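Local atomic coordinates of flavoprotein (Thermotoga maritima, PDB entry 5V8S), a protein that probably transfers electrons as an oxidoreductase, combining a flavodoxin-like domain that probably binds FMN with a metallo-beta-lactamase-like domain that holds a mu-oxo-diiron centre. Residues A[276-281]-A[328-333]; A[281-286]-A[322-327]; A[91-96]-A[104-109]. The protein carries 1 engineered substitution. All coordinates share one frame; numbering follows the deposited sequence.

Contact 1. Residues A[276-281]-A[328-333]; sequences YGFVEN and STYEAE
Tyr276 and Tyr330 form a T-shaped pair between two loops at the C-terminal ends of the strands of a flavodoxin-fold sheet, one following strand 267-273 and the other strand 322-327. Flavodoxins hold FMN at such strand ends, so the position is consistent with a flavin site. The planes stand 71° apart with centroids separated by 5.0 Å, the edge of Tyr276 directed at the face of Tyr330.

Tyr330 occupies the second position of a type II' turn from Thr329 to Ala332, and its CB leaves the backbone toward 276-281. A chi1 of -53° sets CG beside its own N, and there the ring begins to pass beneath Tyr276 CE2, which stands 3.5 Å above the Tyr330 plane, over its centre. Tyr330 CD2 is 3.8 Å and Tyr330 CE2 3.6 Å from Tyr276 CE2, while Tyr330 CZ is 3.7 Å from Tyr276 CD2. At the tip, Tyr330 OH reaches the helix start and lies 3.8 Å from both Phe278 CB and Tyr276 CD2.

Phe132 of the second subunit packs on Tyr330 and meets the Phe278 ring, and Tyr276 OH makes a weak hydrogen bond to Glu99 of that subunit, a residue of the di-iron pocket. The two loops thus face the metal domain of the partner chain. Alongside the ring pair, Val279 CG2 rests 3.6 Å from Ser328 OG, the hydroxyl that is hydrogen-bonded to Asp273 O.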
loop_
_atom_site.group_PDB
_atom_site.type_symbol
_atom_site.label_atom_id
_atom_site.label_comp_id
_atom_site.label_asym_id
_atom_site.label_seq_id
_atom_site.Cartn_x
_atom_site.Cartn_y
_atom_site.Cartn_z
ATOM N N TYR A 276 -10.506 2.865 14.094
ATOM C CA TYR A 276 -10.619 3.414 15.441
ATOM C C TYR A 276 -10.727 2.397 16.562
ATOM O O TYR A 276 -10.691 2.816 17.717
ATOM C CB TYR A 276 -11.843 4.346 15.595
ATOM C CG TYR A 276 -12.089 5.279 14.426
ATOM C CD1 TYR A 276 -11.211 6.314 14.139
ATOM C CD2 TYR A 276 -13.207 5.128 13.620
ATOM C CE1 TYR A 276 -11.410 7.131 13.059
ATOM C CE2 TYR A 276 -13.428 5.948 12.539
ATOM C CZ TYR A 276 -12.525 6.948 12.259
ATOM O OH TYR A 276 -12.756 7.754 11.182
ATOM N N GLY A 277 -10.914 1.107 16.287
ATOM C CA GLY A 277 -11.089 0.106 17.335
ATOM C C GLY A 277 -12.444 -0.581 17.363
ATOM O O GLY A 277 -12.566 -1.668 17.955
ATOM N N PHE A 278 -13.448 -0.048 16.685
ATOM C CA PHE A 278 -14.750 -0.706 16.645
ATOM C C PHE A 278 -14.723 -1.983 15.809
ATOM O O PHE A 278 -15.328 -2.993 16.192
ATOM C CB PHE A 278 -15.796 0.265 16.133
ATOM C CG PHE A 278 -16.034 1.405 17.067
ATOM C CD1 PHE A 278 -16.812 1.236 18.187
ATOM C CD2 PHE A 278 -15.448 2.628 16.852
ATOM C CE1 PHE A 278 -17.019 2.263 19.064
ATOM C CE2 PHE A 278 -15.666 3.680 17.739
ATOM C CZ PHE A 278 -16.447 3.485 18.839
ATOM N N VAL A 279 -14.038 -1.969 14.663
ATOM C CA VAL A 279 -13.892 -3.201 13.892
ATOM C C VAL A 279 -13.101 -4.232 14.686
ATOM O O VAL A 279 -13.461 -5.415 14.735
ATOM C CB VAL A 279 -13.254 -2.905 12.527
ATOM C CG1 VAL A 279 -13.007 -4.193 11.785
ATOM C CG2 VAL A 279 -14.150 -1.987 11.695
ATOM N N GLU A 280 -12.010 -3.802 15.324
ATOM C CA GLU A 280 -11.209 -4.730 16.117
ATOM C C GLU A 280 -12.046 -5.417 17.196
ATOM O O GLU A 280 -11.875 -6.614 17.452
ATOM C CB GLU A 280 -10.037 -3.969 16.739
ATOM C CG GLU A 280 -9.391 -4.632 17.958
ATOM C CD GLU A 280 -8.495 -5.754 17.565
ATOM O OE1 GLU A 280 -8.073 -5.747 16.397
ATOM O OE2 GLU A 280 -8.229 -6.650 18.407
ATOM N N ASN A 281 -12.947 -4.681 17.854
ATOM C CA ASN A 281 -13.743 -5.300 18.904
ATOM C C ASN A 281 -14.611 -6.419 18.357
ATOM O O ASN A 281 -14.727 -7.483 18.981
ATOM C CB ASN A 281 -14.613 -4.241 19.551
ATOM C CG ASN A 281 -13.823 -3.345 20.469
ATOM O OD1 ASN A 281 -12.619 -3.544 20.657
ATOM N ND2 ASN A 281 -14.486 -2.346 21.040
ATOM N N SER A 328 -13.904 -1.272 7.623
ATOM C CA SER A 328 -14.282 0.083 8.018
ATOM C C SER A 328 -14.875 0.836 6.838
ATOM O O SER A 328 -14.385 0.743 5.706
ATOM C CB SER A 328 -13.059 0.876 8.474
ATOM O OG SER A 328 -12.435 0.342 9.635
ATOM N N THR A 329 -15.860 1.682 7.134
ATOM C CA THR A 329 -16.507 2.469 6.103
ATOM C C THR A 329 -16.590 3.905 6.603
ATOM O O THR A 329 -15.679 4.684 6.335
ATOM C CB THR A 329 -17.880 1.890 5.755
ATOM O OG1 THR A 329 -18.706 1.919 6.924
ATOM C CG2 THR A 329 -17.763 0.448 5.234
ATOM N N TYR A 330 -17.629 4.254 7.375
ATOM C CA TYR A 330 -17.839 5.631 7.824
ATOM C C TYR A 330 -18.102 6.535 6.617
ATOM O O TYR A 330 -19.164 6.424 5.997
ATOM C CB TYR A 330 -16.673 6.097 8.719
ATOM C CG TYR A 330 -16.414 5.128 9.875
ATOM C CD1 TYR A 330 -17.208 5.154 11.012
ATOM C CD2 TYR A 330 -15.392 4.173 9.811
ATOM C CE1 TYR A 330 -16.995 4.276 12.058
ATOM C CE2 TYR A 330 -15.174 3.271 10.864
ATOM C CZ TYR A 330 -15.974 3.340 11.984
ATOM O OH TYR A 330 -15.775 2.453 13.032
ATOM N N GLU A 331 -17.144 7.404 6.255
ATOM C CA GLU A 331 -17.327 8.322 5.131
ATOM C C GLU A 331 -17.264 7.639 3.760
ATOM O O GLU A 331 -17.842 8.161 2.798
ATOM C CB GLU A 331 -16.279 9.447 5.202
ATOM C CG GLU A 331 -14.826 9.027 4.885
ATOM C CD GLU A 331 -14.148 8.329 6.077
ATOM O OE1 GLU A 331 -14.839 8.093 7.102
ATOM O OE2 GLU A 331 -12.921 8.039 5.999
ATOM N N ALA A 332 -16.591 6.495 3.644
ATOM C CA ALA A 332 -16.362 5.842 2.355
ATOM C C ALA A 332 -16.654 4.358 2.503
ATOM O O ALA A 332 -16.665 3.832 3.613
ATOM C CB ALA A 332 -14.909 6.021 1.886
ATOM N N GLU A 333 -16.879 3.680 1.374
ATOM C CA GLU A 333 -17.187 2.257 1.425
ATOM C C GLU A 333 -15.937 1.410 1.609
ATOM O O GLU A 333 -16.004 0.358 2.261
ATOM C CB GLU A 333 -17.912 1.805 0.150
ATOM C CG GLU A 333 -19.393 2.196 0.063
ATOM C CD GLU A 333 -20.254 1.601 1.180
ATOM O OE1 GLU A 333 -19.813 0.634 1.846
ATOM O OE2 GLU A 333 -21.384 2.107 1.380
#

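Contact 2. Residues A[281-286]-A[322-327]; sequences NVMKKA and ALIFGV
Met283 is the residue through which helix 281-286 meets strand 322-327, touching Ile324, Phe325 and Gly326. The axes of 281-286 and 322-327 approach to 9.6 Å, and their N-to-C directions differ by 162°, close to antiparallel. Just before Met283 in sequence, Val282 is turned to Phe358 of the next strand and to Ile398 of helix 395-409, so the helix also spreads over that neighbour.

At Met283 the backbones come nearest, with its CA 6.8 Å from Gly326 CA. The side chain starts toward the strand and then curls, bent at both chi2 (-49°) and chi3 (-70°). This lays SD over the glycine, 3.9 Å from Gly326 CA, where no side chain intervenes. The same curl swings the terminal methyl back along the strand, and Met283 CE lies 3.8 Å from Ile324 CG2 and 3.9 Å from Gly326 N. The sulfur thus rests on Gly326, while the methyl spans Ile324 and the glycine's backbone N. The flank of Met283 also rests on Val270 and Tyr272 of strand 267-273.

One turn later Ala286 points toward the strand as well, but Ala286 CB stays 5.4 Å from Ile324 CG2, beyond contact. No hydrogen bond joins the segments. Phe325 projects from the other side of the sheet onto helix 336-348, giving the helix-sheet-helix layering of the three-layer alpha/beta/alpha sandwich of the flavodoxin fold.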
loop_
_atom_site.group_PDB
_atom_site.type_symbol
_atom_site.label_atom_id
_atom_site.label_comp_id
_atom_site.label_asym_id
_atom_site.label_seq_id
_atom_site.Cartn_x
_atom_site.Cartn_y
_atom_site.Cartn_z
ATOM N N ASN A 281 -12.947 -4.681 17.854
ATOM C CA ASN A 281 -13.743 -5.300 18.904
ATOM C C ASN A 281 -14.611 -6.419 18.357
ATOM O O ASN A 281 -14.727 -7.483 18.981
ATOM C CB ASN A 281 -14.613 -4.241 19.551
ATOM C CG ASN A 281 -13.823 -3.345 20.469
ATOM O OD1 ASN A 281 -12.619 -3.544 20.657
ATOM N ND2 ASN A 281 -14.486 -2.346 21.040
ATOM N N VAL A 282 -15.252 -6.194 17.211
ATOM C CA VAL A 282 -16.067 -7.239 16.607
ATOM C C VAL A 282 -15.193 -8.388 16.125
ATOM O O VAL A 282 -15.540 -9.565 16.299
ATOM C CB VAL A 282 -16.950 -6.678 15.479
ATOM C CG1 VAL A 282 -17.569 -7.833 14.668
ATOM C CG2 VAL A 282 -18.047 -5.782 16.063
ATOM N N MET A 283 -14.052 -8.077 15.504
ATOM C CA MET A 283 -13.256 -9.152 14.926
ATOM C C MET A 283 -12.600 -10.016 15.997
ATOM O O MET A 283 -12.461 -11.227 15.812
ATOM C CB MET A 283 -12.253 -8.580 13.920
ATOM C CG MET A 283 -12.917 -7.756 12.791
ATOM S SD MET A 283 -14.334 -8.565 11.960
ATOM C CE MET A 283 -13.381 -9.761 11.159
ATOM N N LYS A 284 -12.249 -9.431 17.141
ATOM C CA LYS A 284 -11.770 -10.223 18.267
ATOM C C LYS A 284 -12.806 -11.260 18.680
ATOM O O LYS A 284 -12.476 -12.434 18.891
ATOM C CB LYS A 284 -11.451 -9.280 19.426
ATOM C CG LYS A 284 -11.232 -9.937 20.770
ATOM C CD LYS A 284 -10.045 -10.858 20.727
ATOM C CE LYS A 284 -9.863 -11.595 22.047
ATOM N NZ LYS A 284 -8.693 -12.503 21.974
ATOM N N LYS A 285 -14.076 -10.860 18.757
ATOM C CA LYS A 285 -15.132 -11.806 19.097
ATOM C C LYS A 285 -15.326 -12.853 18.002
ATOM O O LYS A 285 -15.588 -14.016 18.302
ATOM C CB LYS A 285 -16.428 -11.053 19.406
ATOM C CG LYS A 285 -16.303 -10.197 20.647
ATOM C CD LYS A 285 -17.481 -9.259 20.804
ATOM C CE LYS A 285 -17.434 -8.526 22.148
ATOM N NZ LYS A 285 -18.503 -7.509 22.260
ATOM N N ALA A 286 -15.211 -12.457 16.730
ATOM C CA ALA A 286 -15.324 -13.412 15.630
ATOM C C ALA A 286 -14.190 -14.431 15.677
ATOM O O ALA A 286 -14.403 -15.630 15.442
ATOM C CB ALA A 286 -15.321 -12.646 14.303
ATOM N N ALA A 322 -11.602 -20.639 4.120
ATOM C CA ALA A 322 -12.501 -19.501 4.011
ATOM C C ALA A 322 -11.732 -18.248 4.379
ATOM O O ALA A 322 -10.688 -18.308 5.037
ATOM C CB ALA A 322 -13.712 -19.642 4.947
ATOM N N LEU A 323 -12.279 -17.109 3.966
ATOM C CA LEU A 323 -11.769 -15.803 4.354
ATOM C C LEU A 323 -12.843 -15.043 5.120
ATOM O O LEU A 323 -14.041 -15.187 4.859
ATOM C CB LEU A 323 -11.380 -14.954 3.132
ATOM C CG LEU A 323 -10.416 -15.572 2.121
ATOM C CD1 LEU A 323 -10.100 -14.574 1.019
ATOM C CD2 LEU A 323 -9.148 -16.031 2.824
ATOM N N ILE A 324 -12.404 -14.237 6.072
ATOM C CA ILE A 324 -13.303 -13.355 6.808
ATOM C C ILE A 324 -12.739 -11.950 6.711
ATOM O O ILE A 324 -11.565 -11.729 7.034
ATOM C CB ILE A 324 -13.465 -13.759 8.285
ATOM C CG1 ILE A 324 -14.118 -15.133 8.385
ATOM C CG2 ILE A 324 -14.319 -12.711 9.018
ATOM C CD1 ILE A 324 -14.494 -15.524 9.743
ATOM N N PHE A 325 -13.572 -11.004 6.283
ATOM C CA PHE A 325 -13.171 -9.613 6.125
ATOM C C PHE A 325 -13.901 -8.739 7.136
ATOM O O PHE A 325 -15.095 -8.931 7.381
ATOM C CB PHE A 325 -13.493 -9.113 4.717
ATOM C CG PHE A 325 -12.651 -9.748 3.664
ATOM C CD1 PHE A 325 -11.350 -9.318 3.456
ATOM C CD2 PHE A 325 -13.151 -10.778 2.902
ATOM C CE1 PHE A 325 -10.556 -9.928 2.505
ATOM C CE2 PHE A 325 -12.370 -11.389 1.943
ATOM C CZ PHE A 325 -11.073 -10.959 1.741
ATOM N N GLY A 326 -13.168 -7.806 7.746
ATOM C CA GLY A 326 -13.766 -6.757 8.554
ATOM C C GLY A 326 -13.438 -5.414 7.919
ATOM O O GLY A 326 -12.258 -5.099 7.727
ATOM N N VAL A 327 -14.461 -4.624 7.589
ATOM C CA VAL A 327 -14.332 -3.480 6.698
ATOM C C VAL A 327 -14.818 -2.219 7.415
ATOM O O VAL A 327 -16.002 -2.110 7.766
ATOM C CB VAL A 327 -15.131 -3.707 5.405
ATOM C CG1 VAL A 327 -14.999 -2.526 4.500
ATOM C CG2 VAL A 327 -14.684 -5.003 4.725
#

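Contact 3. Residues A[91-96]-A[104-109]; sequences THIIVN and GSLPAT
The carbonyl oxygen of Ser105 is gripped twice by Thr109, the residue whose methyl CG2 touches Ile93 of strand 92-94. Thr109 N reaches Ser105 O at 3.0 Å, the normal helical bond, and Thr109 OG1 donates to the same oxygen at 2.8 Å. The hydroxyl comes in from above the carbonyl plane, 50° out of it, with a C=O...OG1 angle of 129°. A chi1 of -58° sets OG1 beside the threonine's own backbone N, so both donors face back to Ser105. With the hydroxyl held in this way, Thr109 CG2 is presented to the strand, 4.2 Å from Ile93 CD1.

The rest of the interface is apolar, and no hydrogen bond crosses it. Leu106 divides its two methyls between Ile93 and Val95, both of which point toward the helix. Its CD1 lies 3.8 Å from Ile93 CD1 and 4.1 Å from Ile93 CG2, so both arms of the isoleucine are used. The other branch, Leu106 CD2, meets Val95 CG2 more loosely at 4.3 Å. All four touching residues are buried.

Immediately after Asn96 the chain enters the connection, including the short helix 100-103, that supplies His97, Glu99, Asp101 and the engineered Asp102 to the mu-oxo-diiron pocket and recalls the metal-binding motif of the metallo-beta-lactamase fold. The segments therefore join the strand leading into that connection to the helix leading away from it; the side chain of Val95 is about 10 Å from the bound mu-oxo-diiron. Strand 92-94 runs parallel between strands 62-66 and 118-121. On the helical layer, Thr109 packs against Phe77 and Ile78 of helix 74-82, while Leu106 touches Leu129 of helix 123-133.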
loop_
_atom_site.group_PDB
_atom_site.type_symbol
_atom_site.label_atom_id
_atom_site.label_comp_id
_atom_site.label_asym_id
_atom_site.label_seq_id
_atom_site.Cartn_x
_atom_site.Cartn_y
_atom_site.Cartn_z
ATOM N N THR A 91 28.973 -21.771 -26.504
ATOM C CA THR A 91 28.436 -21.923 -27.847
ATOM C C THR A 91 26.944 -21.651 -27.936
ATOM O O THR A 91 26.460 -21.293 -29.022
ATOM C CB THR A 91 28.690 -23.350 -28.377
ATOM O OG1 THR A 91 28.145 -24.312 -27.466
ATOM C CG2 THR A 91 30.198 -23.627 -28.582
ATOM N N HIS A 92 26.205 -21.813 -26.837
ATOM C CA HIS A 92 24.756 -21.676 -26.823
ATOM C C HIS A 92 24.328 -20.974 -25.550
ATOM O O HIS A 92 24.927 -21.182 -24.497
ATOM C CB HIS A 92 24.088 -23.052 -26.827
ATOM C CG HIS A 92 24.308 -23.823 -28.080
ATOM N ND1 HIS A 92 25.510 -24.435 -28.373
ATOM C CD2 HIS A 92 23.482 -24.084 -29.119
ATOM C CE1 HIS A 92 25.414 -25.034 -29.546
ATOM N NE2 HIS A 92 24.199 -24.832 -30.024
ATOM N N ILE A 93 23.296 -20.140 -25.663
ATOM C CA ILE A 93 22.597 -19.588 -24.505
ATOM C C ILE A 93 21.104 -19.836 -24.689
ATOM O O ILE A 93 20.515 -19.410 -25.692
ATOM C CB ILE A 93 22.872 -18.083 -24.309
ATOM C CG1 ILE A 93 24.371 -17.819 -24.146
ATOM C CG2 ILE A 93 22.119 -17.573 -23.076
ATOM C CD1 ILE A 93 24.774 -16.366 -24.137
ATOM N N ILE A 94 20.490 -20.513 -23.719
ATOM C CA ILE A 94 19.052 -20.775 -23.727
ATOM C C ILE A 94 18.380 -19.788 -22.787
ATOM O O ILE A 94 18.768 -19.661 -21.622
ATOM C CB ILE A 94 18.734 -22.222 -23.311
ATOM C CG1 ILE A 94 19.314 -23.201 -24.347
ATOM C CG2 ILE A 94 17.212 -22.409 -23.180
ATOM C CD1 ILE A 94 19.110 -24.687 -23.999
ATOM N N VAL A 95 17.396 -19.079 -23.307
ATOM C CA VAL A 95 16.646 -18.078 -22.556
ATOM C C VAL A 95 15.217 -18.597 -22.429
ATOM O O VAL A 95 14.398 -18.451 -23.340
ATOM C CB VAL A 95 16.706 -16.708 -23.240
ATOM C CG1 VAL A 95 15.919 -15.677 -22.443
ATOM C CG2 VAL A 95 18.152 -16.274 -23.389
ATOM N N ASN A 96 14.902 -19.204 -21.277
ATOM C CA ASN A 96 13.568 -19.735 -21.054
ATOM C C ASN A 96 12.538 -18.621 -20.841
ATOM O O ASN A 96 11.346 -18.849 -21.063
ATOM C CB ASN A 96 13.584 -20.627 -19.811
ATOM C CG ASN A 96 14.283 -21.958 -20.044
ATOM O OD1 ASN A 96 13.947 -22.691 -20.980
ATOM N ND2 ASN A 96 15.264 -22.288 -19.186
ATOM N N GLY A 104 19.161 -10.088 -17.094
ATOM C CA GLY A 104 19.837 -8.803 -17.054
ATOM C C GLY A 104 21.328 -8.886 -17.317
ATOM O O GLY A 104 21.949 -7.896 -17.731
ATOM N N SER A 105 21.928 -10.047 -17.049
ATOM C CA SER A 105 23.347 -10.286 -17.288
ATOM C C SER A 105 23.667 -10.640 -18.730
ATOM O O SER A 105 24.849 -10.751 -19.062
ATOM C CB SER A 105 23.835 -11.425 -16.385
ATOM O OG SER A 105 23.040 -12.597 -16.530
ATOM N N LEU A 106 22.659 -10.819 -19.581
ATOM C CA LEU A 106 22.910 -11.303 -20.939
ATOM C C LEU A 106 23.759 -10.347 -21.767
ATOM O O LEU A 106 24.735 -10.805 -22.393
ATOM C CB LEU A 106 21.581 -11.669 -21.618
ATOM C CG LEU A 106 21.669 -12.266 -23.028
ATOM C CD1 LEU A 106 22.540 -13.522 -23.062
ATOM C CD2 LEU A 106 20.251 -12.557 -23.564
ATOM N N PRO A 107 23.478 -9.040 -21.822
ATOM C CA PRO A 107 24.333 -8.173 -22.651
ATOM C C PRO A 107 25.801 -8.254 -22.273
ATOM O O PRO A 107 26.672 -8.371 -23.153
ATOM C CB PRO A 107 23.729 -6.775 -22.440
ATOM C CG PRO A 107 22.312 -7.026 -22.092
ATOM C CD PRO A 107 22.319 -8.308 -21.281
ATOM N N ALA A 108 26.095 -8.263 -20.975
ATOM C CA ALA A 108 27.479 -8.366 -20.524
ATOM C C ALA A 108 28.072 -9.718 -20.890
ATOM O O ALA A 108 29.253 -9.813 -21.270
ATOM C CB ALA A 108 27.525 -8.171 -19.011
ATOM N N THR A 109 27.262 -10.774 -20.811
ATOM C CA THR A 109 27.741 -12.103 -21.170
ATOM C C THR A 109 28.116 -12.149 -22.642
ATOM O O THR A 109 29.173 -12.675 -23.010
ATOM C CB THR A 109 26.670 -13.148 -20.842
ATOM O OG1 THR A 109 26.359 -13.085 -19.447
ATOM C CG2 THR A 109 27.158 -14.568 -21.165
#

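Contact 3 comes first along the chain, in the metallo-beta-lactamase-like domain; contacts 1 and 2 follow in the flavodoxin-like domain, the segments of contact 2 falling between those of contact 1. Contacts 1 and 2 are adjacent, their centres 12 Å apart, sharing Asn281 and helix 278-292 and using strand 322-327 with the loop after it. They touch directly, Val279 CG1 lying 4.1 Å from Gly326 C. Contact 3 lies on the opposite side of the chain's centre, its centre 52 Å from that of contact 1 and their nearest atoms about 41 Å apart. Contact 1 instead reaches Glu99 of the second subunit's di-iron pocket, consistent with electron transfer between subunits.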